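Local coordinates for protein DMSP lyase (Ruegeria pomeroyi, PDB 5CU1) that is a metal-binding lyase of the cupin superfamily that holds an iron(III) ion inside a small beta-barrel domain, at residues P66-T71 with I149-A154; P34-F39 with L192-G197; G95-A100 with P203-P208. All coordinates share one frame; numbering follows the deposited sequence.

Contact 1 of 3, residues P66-T71 with I149-A154; sequences PDLTTT and ILAGEA
Leu68, Thr69 and Ala151 carry the tight part of this contact, where the loop 66-71 runs past the corner that follows strand 144-150. The one hydrogen bond between the two segments is made by backbone atoms. Gly152 N donates to Thr69 O at 3.2 Å, with an angle of 148° at the hydrogen. The N-H lies in the carbonyl plane and meets a lone pair. The same oxygen takes a CA-H...O contact: Ala151 CA lies 3.4 Å from Thr69 O. Thr69 O is thus gripped by two consecutive residues of the corner.

Beside this polar point lies a small apolar patch. The CB of Ala151 points toward the loop and packs against Leu68 CB at 4.0 Å. Leu68 CD2 reaches the same methyl group. The CG of Leu68 is anti to its carbonyl carbon (chi1 -75°), which sets the branch alongside Ala151. Gly152, just after the corner at Ala151, has a positive phi of 54° and directs its N-H at the loop.

The outer side is looser. Thr69 is exposed, and it meets the corner through its carbonyl rather than its side chain. Thr70 is partly exposed and packs on Arg77 of helix 74-83. Asp67 leans toward Arg187 in a long, weak ion pair.

Leu150 and Ala151 both face Met190 of the neighbouring strand, a classic beta bulge at the point where the chain passes from one sheet of the cupin barrel to the other. Leu68 also packs on Met190 and Pro188. The Leu150 side chain turns from the loop to Ile76 and Phe80 of helix 74-83. The contact joins the linker between helices 57-64 and 74-83 to the corner after strand 144-150, next to strand 189-196.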
loop_
_atom_site.group_PDB
_atom_site.type_symbol
_atom_site.label_atom_id
_atom_site.label_comp_id
_atom_site.label_asym_id
_atom_site.label_seq_id
_atom_site.Cartn_x
_atom_site.Cartn_y
_atom_site.Cartn_z
ATOM N N PRO A 66 -17.609 -1.819 3.633
ATOM C CA PRO A 66 -18.424 -0.704 4.090
ATOM C C PRO A 66 -17.851 0.167 5.231
ATOM O O PRO A 66 -18.487 1.086 5.582
ATOM C CB PRO A 66 -19.698 -1.413 4.436
ATOM C CG PRO A 66 -19.261 -2.415 5.145
ATOM C CD PRO A 66 -18.282 -3.029 4.297
ATOM N N ASP A 67 -16.666 -0.164 5.679
ATOM C CA ASP A 67 -16.073 0.165 6.861
ATOM C C ASP A 67 -14.709 0.704 6.724
ATOM O O ASP A 67 -14.033 0.700 7.533
ATOM C CB ASP A 67 -16.167 -1.091 7.641
ATOM C CG ASP A 67 -15.886 -1.006 9.030
ATOM O OD1 ASP A 67 -16.162 -0.152 9.843
ATOM O OD2 ASP A 67 -15.379 -1.955 9.361
ATOM N N LEU A 68 -14.389 1.189 5.590
ATOM C CA LEU A 68 -13.201 2.011 5.300
ATOM C C LEU A 68 -13.471 3.575 5.473
ATOM O O LEU A 68 -13.443 4.274 4.622
ATOM C CB LEU A 68 -12.671 1.682 3.927
ATOM C CG LEU A 68 -11.931 0.510 3.547
ATOM C CD1 LEU A 68 -11.905 0.341 2.125
ATOM C CD2 LEU A 68 -10.663 0.346 4.198
ATOM N N THR A 69 -13.851 3.902 6.665
ATOM C CA THR A 69 -13.894 5.123 7.499
ATOM C C THR A 69 -12.754 6.115 7.499
ATOM O O THR A 69 -11.724 5.754 7.695
ATOM C CB THR A 69 -14.338 4.636 8.902
ATOM O OG1 THR A 69 -15.721 4.437 8.962
ATOM C CG2 THR A 69 -14.100 5.393 9.883
ATOM N N THR A 70 -13.024 7.313 7.245
ATOM C CA THR A 70 -12.045 8.353 7.312
ATOM C C THR A 70 -12.426 9.717 8.012
ATOM O O THR A 70 -13.524 10.042 8.253
ATOM C CB THR A 70 -11.507 8.926 5.956
ATOM O OG1 THR A 70 -12.290 8.700 4.873
ATOM C CG2 THR A 70 -10.319 8.633 5.707
ATOM N N THR A 71 -11.403 10.543 8.144
ATOM C CA THR A 71 -11.422 11.939 8.512
ATOM C C THR A 71 -11.292 12.811 7.331
ATOM O O THR A 71 -12.176 13.254 6.858
ATOM C CB THR A 71 -10.350 12.096 9.496
ATOM O OG1 THR A 71 -9.226 11.471 9.040
ATOM C CG2 THR A 71 -10.742 11.406 10.640
ATOM N N ILE A 149 -1.782 5.834 6.617
ATOM C CA ILE A 149 -3.087 5.312 6.717
ATOM C C ILE A 149 -4.228 6.298 6.199
ATOM O O ILE A 149 -4.418 7.341 6.678
ATOM C CB ILE A 149 -3.377 4.703 8.112
ATOM C CG1 ILE A 149 -2.936 3.336 8.272
ATOM C CG2 ILE A 149 -4.731 4.601 8.431
ATOM C CD1 ILE A 149 -1.551 3.022 8.373
ATOM N N LEU A 150 -5.012 5.833 5.286
ATOM C CA LEU A 150 -6.102 6.541 4.697
ATOM C C LEU A 150 -7.480 6.351 5.297
ATOM O O LEU A 150 -8.148 7.225 5.349
ATOM C CB LEU A 150 -6.160 6.395 3.150
ATOM C CG LEU A 150 -4.971 6.388 2.262
ATOM C CD1 LEU A 150 -4.934 5.721 0.974
ATOM C CD2 LEU A 150 -4.305 7.686 2.321
ATOM N N ALA A 151 -7.752 5.174 5.827
ATOM C CA ALA A 151 -8.979 4.441 6.087
ATOM C C ALA A 151 -8.905 3.253 6.940
ATOM O O ALA A 151 -8.077 2.617 6.917
ATOM C CB ALA A 151 -9.741 4.219 4.865
ATOM N N GLY A 152 -9.841 3.140 7.803
ATOM C CA GLY A 152 -9.880 2.349 8.997
ATOM C C GLY A 152 -8.839 2.481 9.973
ATOM O O GLY A 152 -8.579 3.446 10.311
ATOM N N GLU A 153 -8.262 1.386 10.266
ATOM C CA GLU A 153 -7.450 1.125 11.367
ATOM C C GLU A 153 -6.863 -0.207 11.366
ATOM O O GLU A 153 -7.422 -0.993 10.959
ATOM C CB GLU A 153 -8.225 1.369 12.641
ATOM C CG GLU A 153 -7.426 1.358 13.889
ATOM C CD GLU A 153 -8.181 1.627 15.132
ATOM O OE1 GLU A 153 -8.533 2.748 15.279
ATOM O OE2 GLU A 153 -8.419 0.789 15.887
ATOM N N ALA A 154 -5.681 -0.417 11.803
ATOM C CA ALA A 154 -5.025 -1.642 12.018
ATOM C C ALA A 154 -3.902 -1.545 12.970
ATOM O O ALA A 154 -3.504 -0.566 13.188
ATOM C CB ALA A 154 -4.529 -2.304 10.736
#

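Contact 2 of 3, residues P34-F39 with L192-G197; sequences PALAGF and LVLWRG
Phe39, Arg196 and Leu194 bury the most surface here. The CD of Arg196 sits over the centre of one face of the Phe39 ring, a CH-pi contact 3.5 Å from the centroid. The guanidinium lies nearly flat beyond it, planes 18° apart. Arg196 CZ is 4.7 Å from the centroid of the Phe39 ring and 28° off its normal, so the cation-pi contact is off-centre. Extended from CG to NE, the chain lets Arg196 NH1 pass the ring and donate to Phe39 O at 2.9 Å, on a carbonyl lone pair. Arg196 NE forms a salt bridge to Glu144, so the guanidinium has a second partner in strand 144-150.

Phe39 CG is anti to the backbone N (chi1 177°), which sends the ring toward the strand. Phe39 CE2 meets Leu194 CB at 3.6 Å. One turn back, Leu36 CD1 touches Leu192 CD2 at 3.8 Å.

Trp195 points the other way, and its NE1 hydrogen-bonds to Glu145, a ligand of the iron. Helix 34-39 runs nearly parallel to the 192-196 part of strand 189-196 on the outside of the sheet. It also rests on strands 144-150 and 171-174, and helix 17-32 packs beside it through Leu29.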
loop_
_atom_site.group_PDB
_atom_site.type_symbol
_atom_site.label_atom_id
_atom_site.label_comp_id
_atom_site.label_asym_id
_atom_site.label_seq_id
_atom_site.Cartn_x
_atom_site.Cartn_y
_atom_site.Cartn_z
ATOM N N PRO A 34 3.061 16.569 5.858
ATOM C CA PRO A 34 4.499 16.663 6.091
ATOM C C PRO A 34 5.319 15.400 6.170
ATOM O O PRO A 34 6.418 15.377 5.831
ATOM C CB PRO A 34 4.543 17.438 7.394
ATOM C CG PRO A 34 3.337 18.068 7.482
ATOM C CD PRO A 34 2.356 17.280 6.930
ATOM N N ALA A 35 4.716 14.345 6.614
ATOM C CA ALA A 35 5.351 13.077 6.752
ATOM C C ALA A 35 5.570 12.467 5.343
ATOM O O ALA A 35 6.473 11.902 5.168
ATOM C CB ALA A 35 4.703 12.209 7.705
ATOM N N LEU A 36 4.766 12.749 4.408
ATOM C CA LEU A 36 4.940 12.400 3.042
ATOM C C LEU A 36 5.975 13.186 2.273
ATOM O O LEU A 36 6.818 12.698 1.733
ATOM C CB LEU A 36 3.644 12.274 2.387
ATOM C CG LEU A 36 2.494 11.549 2.993
ATOM C CD1 LEU A 36 1.412 11.564 2.072
ATOM C CD2 LEU A 36 2.678 10.159 3.378
ATOM N N ALA A 37 5.819 14.461 2.346
ATOM C CA ALA A 37 6.643 15.476 1.783
ATOM C C ALA A 37 8.013 15.533 2.362
ATOM O O ALA A 37 8.867 15.696 1.687
ATOM C CB ALA A 37 5.941 16.831 1.811
ATOM N N GLY A 38 8.161 15.285 3.634
ATOM C CA GLY A 38 9.387 14.912 4.236
ATOM C C GLY A 38 10.132 13.689 3.865
ATOM O O GLY A 38 11.242 13.682 3.966
ATOM N N PHE A 39 9.461 12.667 3.426
ATOM C CA PHE A 39 10.054 11.420 2.969
ATOM C C PHE A 39 10.693 11.404 1.644
ATOM O O PHE A 39 11.560 10.945 1.479
ATOM C CB PHE A 39 9.038 10.290 3.148
ATOM C CG PHE A 39 9.417 8.934 2.677
ATOM C CD1 PHE A 39 9.903 8.017 3.542
ATOM C CD2 PHE A 39 9.169 8.586 1.452
ATOM C CE1 PHE A 39 10.141 6.752 3.163
ATOM C CE2 PHE A 39 9.458 7.356 1.026
ATOM C CZ PHE A 39 9.904 6.439 1.913
ATOM N N LEU A 192 -1.628 4.414 1.977
ATOM C CA LEU A 192 -0.651 4.782 0.980
ATOM C C LEU A 192 0.692 4.330 1.503
ATOM O O LEU A 192 0.993 4.541 2.680
ATOM C CB LEU A 192 -0.649 6.289 0.740
ATOM C CG LEU A 192 0.526 6.843 -0.066
ATOM C CD1 LEU A 192 0.399 6.451 -1.541
ATOM C CD2 LEU A 192 0.649 8.364 0.103
ATOM N N VAL A 193 1.474 3.682 0.638
ATOM C CA VAL A 193 2.812 3.217 0.964
ATOM C C VAL A 193 3.831 3.804 -0.008
ATOM O O VAL A 193 3.723 3.573 -1.200
ATOM C CB VAL A 193 2.900 1.696 0.904
ATOM C CG1 VAL A 193 4.233 1.211 1.492
ATOM C CG2 VAL A 193 1.723 1.085 1.619
ATOM N N LEU A 194 4.803 4.565 0.504
ATOM C CA LEU A 194 5.872 5.146 -0.312
ATOM C C LEU A 194 7.187 4.421 -0.109
ATOM O O LEU A 194 7.511 4.040 1.004
ATOM C CB LEU A 194 6.065 6.630 0.016
ATOM C CG LEU A 194 4.830 7.500 -0.219
ATOM C CD1 LEU A 194 5.129 8.951 0.056
ATOM C CD2 LEU A 194 4.306 7.326 -1.639
ATOM N N TRP A 195 7.922 4.218 -1.204
ATOM C CA TRP A 195 9.256 3.613 -1.193
ATOM C C TRP A 195 10.300 4.589 -1.711
ATOM O O TRP A 195 10.034 5.401 -2.602
ATOM C CB TRP A 195 9.319 2.354 -2.059
ATOM C CG TRP A 195 8.766 1.149 -1.435
ATOM C CD1 TRP A 195 7.891 1.098 -0.414
ATOM C CD2 TRP A 195 9.050 -0.207 -1.797
ATOM N NE1 TRP A 195 7.598 -0.205 -0.106
ATOM C CE2 TRP A 195 8.304 -1.025 -0.942
ATOM C CE3 TRP A 195 9.861 -0.803 -2.763
ATOM C CZ2 TRP A 195 8.358 -2.415 -1.011
ATOM C CZ3 TRP A 195 9.907 -2.176 -2.836
ATOM C CH2 TRP A 195 9.163 -2.969 -1.963
ATOM N N ARG A 196 11.499 4.482 -1.162
ATOM C CA ARG A 196 12.614 5.266 -1.638
ATOM C C ARG A 196 13.836 4.390 -1.498
ATOM O O ARG A 196 13.854 3.495 -0.653
ATOM C CB ARG A 196 12.737 6.575 -0.858
ATOM C CG ARG A 196 13.144 6.415 0.596
ATOM C CD ARG A 196 13.075 7.730 1.362
ATOM N NE ARG A 196 13.866 7.653 2.594
ATOM C CZ ARG A 196 14.078 8.663 3.433
ATOM N NH1 ARG A 196 13.556 9.863 3.219
ATOM N NH2 ARG A 196 14.828 8.469 4.501
ATOM N N GLY A 197 14.835 4.618 -2.348
ATOM C CA GLY A 197 16.045 3.825 -2.326
ATOM C C GLY A 197 16.003 2.698 -3.333
ATOM O O GLY A 197 15.710 2.922 -4.494
#

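Contact 3 of 3, residues G95-A100 with P203-P208; sequences GSRLGA and PVLTYP
The guanidinium of Arg97 and the ring of Tyr207 are the flat groups here. Pro208 O lies at the edge of the guanidinium, in its plane. Tyr207 O is also near the edge but tilted 28° out of the plane. Tyr207 O accepts from Arg97 NE at 2.9 Å, with an angle of 140° at the hydrogen. The N-H approaches in the carbonyl plane. Arg97 NH2 adds a weak bond to the same Tyr207 O at 3.4 Å. One oxygen thus takes two N-H groups of one side chain, the NE bond being the stronger. Arg97 CD comes 3.1 Å from Pro208 O. The Tyr207 ring has Thr206 CG2 over one face, offset toward the rim; the bonds to Arg97 use the Tyr207 carbonyl, not the ring.

Arg97 starts with CG between the backbone N and the carbonyl carbon, the crowded position (chi1 89°). From CG to NE the chain is extended, which carries the head across to the 207-208 backbone. NH2 also has a long, weak ion pair with Glu211 near the C terminus.

Leu205 supplies the apolar part. Leu205 CD2 meets Leu98 CD1 tip to tip at 3.8 Å. Leu205 CD1 lies 3.9 Å from Ser96 CB. Ser96 OG accepts from Leu98 N at 3.2 Å and is also hydrogen-bonded to Tyr93 O. These bonds brace the ST turn from which Arg97 reaches the 207-208 backbone and Leu98 reaches Leu205.

Both Arg97 and Leu98 also touch Pro137. Two residues after Arg97, Gly99 is the N-cap of helix 100-103. The contact lies at the surface of the protein. An ST turn at Ser96 here packs against the short edge strand 204-205, which closes one side of a cupin-type antiparallel sheet.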
loop_
_atom_site.group_PDB
_atom_site.type_symbol
_atom_site.label_atom_id
_atom_site.label_comp_id
_atom_site.label_asym_id
_atom_site.label_seq_id
_atom_site.Cartn_x
_atom_site.Cartn_y
_atom_site.Cartn_z
ATOM N N GLY A 95 4.059 -18.175 -4.145
ATOM C CA GLY A 95 4.423 -19.518 -3.940
ATOM C C GLY A 95 5.013 -19.846 -2.663
ATOM O O GLY A 95 5.775 -20.610 -2.581
ATOM N N SER A 96 4.583 -19.147 -1.663
ATOM C CA SER A 96 4.881 -19.301 -0.282
ATOM C C SER A 96 3.975 -20.201 0.541
ATOM O O SER A 96 3.191 -20.814 0.120
ATOM C CB SER A 96 4.926 -17.934 0.322
ATOM O OG SER A 96 3.745 -17.390 0.681
ATOM N N ARG A 97 4.186 -20.084 1.830
ATOM C CA ARG A 97 3.550 -20.657 2.902
ATOM C C ARG A 97 2.176 -20.119 3.163
ATOM O O ARG A 97 1.458 -20.737 3.686
ATOM C CB ARG A 97 4.429 -20.686 4.115
ATOM C CG ARG A 97 4.352 -19.451 5.025
ATOM C CD ARG A 97 5.303 -19.439 6.166
ATOM N NE ARG A 97 5.462 -18.194 6.804
ATOM C CZ ARG A 97 4.602 -17.550 7.555
ATOM N NH1 ARG A 97 3.474 -18.009 7.878
ATOM N NH2 ARG A 97 4.986 -16.484 8.057
ATOM N N LEU A 98 1.856 -19.026 2.613
ATOM C CA LEU A 98 0.621 -18.394 2.616
ATOM C C LEU A 98 -0.407 -18.842 1.608
ATOM O O LEU A 98 -0.245 -18.979 0.563
ATOM C CB LEU A 98 0.852 -16.878 2.696
ATOM C CG LEU A 98 1.840 -16.238 3.613
ATOM C CD1 LEU A 98 2.087 -14.815 3.341
ATOM C CD2 LEU A 98 1.263 -16.350 4.928
ATOM N N GLY A 99 -1.483 -19.138 2.162
ATOM C CA GLY A 99 -2.634 -19.733 1.557
ATOM C C GLY A 99 -3.588 -18.807 1.090
ATOM O O GLY A 99 -3.408 -17.798 1.261
ATOM N N ALA A 100 -4.482 -19.263 0.386
ATOM C CA ALA A 100 -5.527 -18.483 -0.078
ATOM C C ALA A 100 -6.281 -17.641 0.799
ATOM O O ALA A 100 -6.791 -16.833 0.345
ATOM C CB ALA A 100 -6.431 -19.228 -0.977
ATOM N N PRO A 203 9.483 -7.289 -1.618
ATOM C CA PRO A 203 9.386 -7.756 -0.220
ATOM C C PRO A 203 9.412 -9.288 -0.090
ATOM O O PRO A 203 8.891 -9.991 -0.961
ATOM C CB PRO A 203 8.034 -7.194 0.249
ATOM C CG PRO A 203 7.302 -6.784 -1.014
ATOM C CD PRO A 203 8.355 -6.419 -1.999
ATOM N N VAL A 204 10.042 -9.792 0.970
ATOM C CA VAL A 204 10.037 -11.226 1.258
ATOM C C VAL A 204 9.580 -11.462 2.702
ATOM O O VAL A 204 9.702 -10.577 3.554
ATOM C CB VAL A 204 11.436 -11.879 1.025
ATOM C CG1 VAL A 204 11.822 -11.823 -0.472
ATOM C CG2 VAL A 204 12.509 -11.214 1.882
ATOM N N LEU A 205 9.036 -12.642 2.973
ATOM C CA LEU A 205 8.641 -12.990 4.329
ATOM C C LEU A 205 9.884 -13.112 5.213
ATOM O O LEU A 205 10.893 -13.666 4.781
ATOM C CB LEU A 205 7.850 -14.295 4.334
ATOM C CG LEU A 205 6.501 -14.259 3.624
ATOM C CD1 LEU A 205 6.097 -15.662 3.202
ATOM C CD2 LEU A 205 5.448 -13.653 4.540
ATOM N N THR A 206 9.833 -12.591 6.437
ATOM C CA THR A 206 10.994 -12.692 7.315
ATOM C C THR A 206 11.159 -14.145 7.772
ATOM O O THR A 206 12.275 -14.634 7.961
ATOM C CB THR A 206 10.878 -11.729 8.528
ATOM O OG1 THR A 206 10.875 -10.375 8.063
ATOM C CG2 THR A 206 12.041 -11.901 9.490
ATOM N N TYR A 207 10.037 -14.843 7.919
ATOM C CA TYR A 207 10.055 -16.238 8.341
ATOM C C TYR A 207 9.322 -17.124 7.338
ATOM O O TYR A 207 8.198 -17.544 7.586
ATOM C CB TYR A 207 9.430 -16.373 9.733
ATOM C CG TYR A 207 10.044 -15.442 10.754
ATOM C CD1 TYR A 207 11.209 -15.791 11.423
ATOM C CD2 TYR A 207 9.464 -14.208 11.043
ATOM C CE1 TYR A 207 11.782 -14.939 12.353
ATOM C CE2 TYR A 207 10.026 -13.350 11.976
ATOM C CZ TYR A 207 11.188 -13.722 12.628
ATOM O OH TYR A 207 11.766 -12.885 13.558
ATOM N N PRO A 208 9.965 -17.420 6.199
ATOM C CA PRO A 208 9.307 -18.203 5.143
ATOM C C PRO A 208 8.815 -19.585 5.596
ATOM O O PRO A 208 8.002 -20.190 4.897
ATOM C CB PRO A 208 10.395 -18.334 4.064
ATOM C CG PRO A 208 11.686 -17.972 4.738
ATOM C CD PRO A 208 11.319 -16.992 5.807
#

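From the N terminus, helix 34-39 comes first and packs on the far-off strand 189-196, so contact 2 closes a long loop. Contact 1 is nested inside it, joining 66-71 to the corner at 149-154. Residues 95-100 fall within the loops of both contact 1 and contact 2, and their partner 203-208 comes after both, so contact 3 crosses each of them. Contacts 1 and 2 meet on one sheet, where strands 144-150 and 189-196 are neighbours and Leu150 packs on Leu192. Contact 3 ties the second sheet to the loop before helix 100-103. Trp195 packing on Pro203 links contacts 2 and 3.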